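Side-chain contacts in uncharacterized protein (Bacteroides ovatus CL02T12C04, PDB 6PTM), which probably hydrolyses carrageenan from the chain end, as an exo-acting carrageenase of glycoside hydrolase family 42: residues 179-182 and 183-186; 353-357 and 358-362. One frame throughout, in Å; residues are numbered along the deposited sequence.

Interaction 1 of 2, residues 179-182 and 183-186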
# COMPACT_ATOMS: atom_id res chain seq x y z
N PRO A 179 -6.46 -15.79 15.30
CA PRO A 179 -6.18 -16.22 16.67
C PRO A 179 -4.69 -16.55 16.82
O PRO A 179 -4.13 -17.19 15.95
CB PRO A 179 -7.07 -17.46 16.85
CG PRO A 179 -8.20 -17.21 15.86
CD PRO A 179 -7.53 -16.57 14.66
N ARG A 180 -4.09 -16.07 17.91
CA ARG A 180 -2.63 -16.17 18.17
C ARG A 180 -2.39 -17.50 18.89
O ARG A 180 -2.12 -17.49 20.08
CB ARG A 180 -2.18 -14.94 18.96
CG ARG A 180 -2.48 -13.62 18.23
CD ARG A 180 -1.31 -13.16 17.39
NE ARG A 180 -0.11 -13.08 18.23
CZ ARG A 180 1.12 -13.45 17.87
NH1 ARG A 180 1.37 -13.93 16.65
NH2 ARG A 180 2.10 -13.34 18.75
N ILE A 181 -2.58 -18.61 18.19
CA ILE A 181 -2.40 -19.96 18.77
C ILE A 181 -1.28 -20.67 18.00
O ILE A 181 -1.06 -20.36 16.79
CB ILE A 181 -3.72 -20.74 18.77
CG1 ILE A 181 -4.26 -20.96 17.36
CG2 ILE A 181 -4.75 -20.06 19.67
CD1 ILE A 181 -5.23 -22.08 17.27
N LYS A 182 -0.59 -21.59 18.66
CA LYS A 182 0.53 -22.35 18.05
C LYS A 182 0.18 -22.81 16.61
O LYS A 182 1.04 -22.58 15.70
CB LYS A 182 0.95 -23.51 18.95
CG LYS A 182 2.35 -24.01 18.62
CD LYS A 182 3.25 -24.22 19.83
CE LYS A 182 3.20 -25.64 20.36
NZ LYS A 182 3.60 -26.61 19.30
N GLU A 183 -1.00 -23.42 16.41
CA GLU A 183 -1.43 -24.04 15.11
C GLU A 183 -1.36 -22.99 13.98
O GLU A 183 -1.01 -23.38 12.85
CB GLU A 183 -2.82 -24.70 15.23
CG GLU A 183 -3.10 -25.75 14.14
CD GLU A 183 -4.54 -26.25 13.89
OE1 GLU A 183 -5.50 -25.69 14.51
OE2 GLU A 183 -4.72 -27.22 13.05
N TYR A 184 -1.63 -21.71 14.28
CA TYR A 184 -1.78 -20.61 13.29
C TYR A 184 -0.50 -19.75 13.18
O TYR A 184 -0.39 -19.02 12.19
CB TYR A 184 -3.00 -19.75 13.65
CG TYR A 184 -4.36 -20.43 13.60
CD1 TYR A 184 -4.53 -21.72 13.14
CD2 TYR A 184 -5.49 -19.75 14.03
CE1 TYR A 184 -5.79 -22.34 13.13
CE2 TYR A 184 -6.75 -20.34 14.03
CZ TYR A 184 -6.90 -21.65 13.59
OH TYR A 184 -8.13 -22.23 13.57
N ILE A 185 0.43 -19.81 14.13
CA ILE A 185 1.64 -18.92 14.13
C ILE A 185 2.88 -19.70 13.66
O ILE A 185 3.90 -19.05 13.43
CB ILE A 185 1.86 -18.22 15.49
CG1 ILE A 185 2.18 -19.23 16.60
CG2 ILE A 185 0.68 -17.32 15.84
CD1 ILE A 185 2.57 -18.61 17.92
N GLU A 186 2.81 -21.04 13.54
CA GLU A 186 3.94 -21.86 13.03
C GLU A 186 4.22 -21.50 11.56
O GLU A 186 5.39 -21.26 11.24
CB GLU A 186 3.67 -23.34 13.17
CG GLU A 186 4.00 -23.81 14.55
CD GLU A 186 3.71 -25.27 14.84
OE1 GLU A 186 3.09 -25.94 13.99
OE2 GLU A 186 4.14 -25.72 15.92

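Interaction 2 of 2, residues 353-357 and 358-362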
# COMPACT_ATOMS: atom_id res chain seq x y z
N SER A 353 -18.93 23.13 -5.61
CA SER A 353 -18.98 24.28 -6.56
C SER A 353 -17.88 25.31 -6.31
O SER A 353 -17.60 26.09 -7.23
CB SER A 353 -20.30 24.99 -6.48
OG SER A 353 -20.50 25.49 -5.16
N MET A 354 -17.29 25.35 -5.12
CA MET A 354 -16.25 26.34 -4.75
C MET A 354 -14.87 25.84 -5.20
O MET A 354 -13.86 26.63 -5.14
CB MET A 354 -16.22 26.57 -3.24
CG MET A 354 -17.46 27.16 -2.63
SD MET A 354 -17.41 26.92 -0.78
CE MET A 354 -18.75 28.00 -0.25
N GLN A 355 -14.74 24.61 -5.67
CA GLN A 355 -13.39 24.13 -6.05
C GLN A 355 -12.83 25.11 -7.10
O GLN A 355 -13.56 25.47 -8.03
CB GLN A 355 -13.39 22.70 -6.56
CG GLN A 355 -12.02 22.22 -6.95
CD GLN A 355 -12.02 20.75 -7.26
OE1 GLN A 355 -12.93 20.24 -7.89
NE2 GLN A 355 -10.97 20.06 -6.83
N GLY A 356 -11.58 25.51 -6.94
CA GLY A 356 -10.92 26.45 -7.86
C GLY A 356 -10.82 27.83 -7.24
O GLY A 356 -9.98 28.60 -7.67
N SER A 357 -11.66 28.14 -6.25
CA SER A 357 -11.65 29.45 -5.57
C SER A 357 -10.54 29.44 -4.52
O SER A 357 -10.18 28.38 -3.98
CB SER A 357 -12.94 29.77 -4.91
OG SER A 357 -13.20 28.84 -3.88
N PRO A 358 -10.01 30.63 -4.21
CA PRO A 358 -9.01 30.76 -3.15
C PRO A 358 -9.46 30.30 -1.77
O PRO A 358 -8.67 29.59 -1.17
CB PRO A 358 -8.67 32.25 -3.21
CG PRO A 358 -8.87 32.56 -4.68
CD PRO A 358 -10.20 31.89 -4.96
N MET A 359 -10.70 30.57 -1.35
CA MET A 359 -11.16 30.14 -0.02
C MET A 359 -11.14 28.60 0.04
O MET A 359 -10.77 28.04 1.09
CB MET A 359 -12.55 30.64 0.34
CG MET A 359 -12.97 30.09 1.66
SD MET A 359 -14.57 30.59 2.28
CE MET A 359 -15.64 29.73 1.11
N TYR A 360 -11.54 27.96 -1.04
CA TYR A 360 -11.58 26.49 -1.13
C TYR A 360 -10.17 25.96 -1.02
O TYR A 360 -9.97 24.98 -0.28
CB TYR A 360 -12.24 26.07 -2.43
CG TYR A 360 -12.37 24.58 -2.66
CD1 TYR A 360 -11.30 23.83 -3.13
CD2 TYR A 360 -13.58 23.93 -2.47
CE1 TYR A 360 -11.42 22.48 -3.40
CE2 TYR A 360 -13.72 22.59 -2.74
CZ TYR A 360 -12.65 21.86 -3.23
OH TYR A 360 -12.81 20.53 -3.49
N PHE A 361 -9.25 26.54 -1.79
CA PHE A 361 -7.86 26.08 -1.80
C PHE A 361 -7.31 26.12 -0.37
O PHE A 361 -6.68 25.17 0.11
CB PHE A 361 -6.99 26.93 -2.72
CG PHE A 361 -5.58 26.45 -2.60
CD1 PHE A 361 -4.74 26.96 -1.63
CD2 PHE A 361 -5.16 25.37 -3.35
CE1 PHE A 361 -3.47 26.46 -1.45
CE2 PHE A 361 -3.90 24.84 -3.15
CZ PHE A 361 -3.05 25.39 -2.21
N ASP A 362 -7.49 27.27 0.27
CA ASP A 362 -7.00 27.56 1.63
C ASP A 362 -7.59 26.54 2.60
O ASP A 362 -6.83 26.04 3.47
CB ASP A 362 -7.31 29.00 2.03
CG ASP A 362 -6.35 30.01 1.43
OD1 ASP A 362 -5.32 29.57 0.82
OD2 ASP A 362 -6.64 31.20 1.53

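Interaction 1 of 2, residues 179-182 and 183-186
I181 and Y184 meet where the chain leaves an inverse gamma turn centred on R180 and enters the short helix 182-185: I181 is the N-cap residue, and its carbonyl O accepts Y184 N at 2.9 Å and, weakly, I185 N. One residue on, K182 O accepts both I185 N and E186 N. Isoleucine has no side-chain acceptor to offer at the N-cap, so the position gives its carbonyl to the helix and a branched apolar chain to the tyrosine. With CG1 set between its own backbone N and carbonyl carbon (chi1 62°), that chain runs along Y184 and lays CD1 over the centre of the phenol ring, a CH-pi contact 3.9 Å from the centroid. P179 comes to the ring's edge, its CG 3.9 Å from Y184 CE2; proline suits the first position of the turn, where its carbonyl O accepts I181 N weakly. W509 and I80 also touch the tyrosine. R180 bends back so that NH1 lies 3.6 Å from I185 CG2, while N190 accepts from the same nitrogen. On the outer side, K182 NZ forms a long salt bridge of 3.5 Å with E186 OE2, and R76 of helix 69-90 pairs with OE1. Two basic partners, one on each carboxylate oxygen, would favour an ionised E186, whereas the aromatic end relies on apolar packing round a buried tyrosine whose hydroxyl is satisfied by Y84 OH.

Interaction 2 of 2, residues 353-357 and 358-362
Q355 lies over the ring of Y360 where a type II beta turn, M354 to S357, runs into the N-terminus of helix 358-385, with S357 as N-cap. Y360 leaves the helix with CG opposite its backbone N (chi1 -179°), which turns the ring back over the turn; Q355 CA stands 3.4 Å from its centroid, a CH-pi contact almost on the ring normal. The glutamine side chain then runs on across the ring, its CB 3.5 Å from Y360 CZ, with the amide plane 44° from the ring plane and NE2 donating to I574 O. G356 fits the third position of the turn because its positive phi would press a side chain against the preceding carbonyl. At S357, OG sits between the backbone N and the carbonyl carbon (chi1 64°), a compact placement that lets one hydroxyl serve two groups: it weakly caps Y360 N and bonds back to the turn. P358 suits the first turn of the helix, where a missing N-H costs no helical bond, and F361 N reaches S357 O at 3.0 Å. M354 and M359 are long, flexible chains that meet by their methyls, M354 CE 3.8 Å from M359 CE. M354 O holds both S357 N, at 2.9 Å, and S357 OG, at 2.6 Å, the hydroxyl approaching in the carbonyl plane on a lone pair.

Interaction 1 closes well before interaction 2 opens along the chain, and the two lie on opposite sides of its centre, their own centres about 52 Å apart and their nearest atoms about 41 Å. They share no strand or helix. Residues 179-186 follow strand 168-175 of the mixed sheet and pack against helix 69-90 of the N-terminal helical region; residues 353-362 lead into and begin the long helix 358-385, beside helices 310-324, 327-334 and 570-575, in the part of the chain related to beta-galactosidases. Each is a loop-to-helix junction, with a side-chain cap only at S357, and the two belong to separate parts of the enzyme.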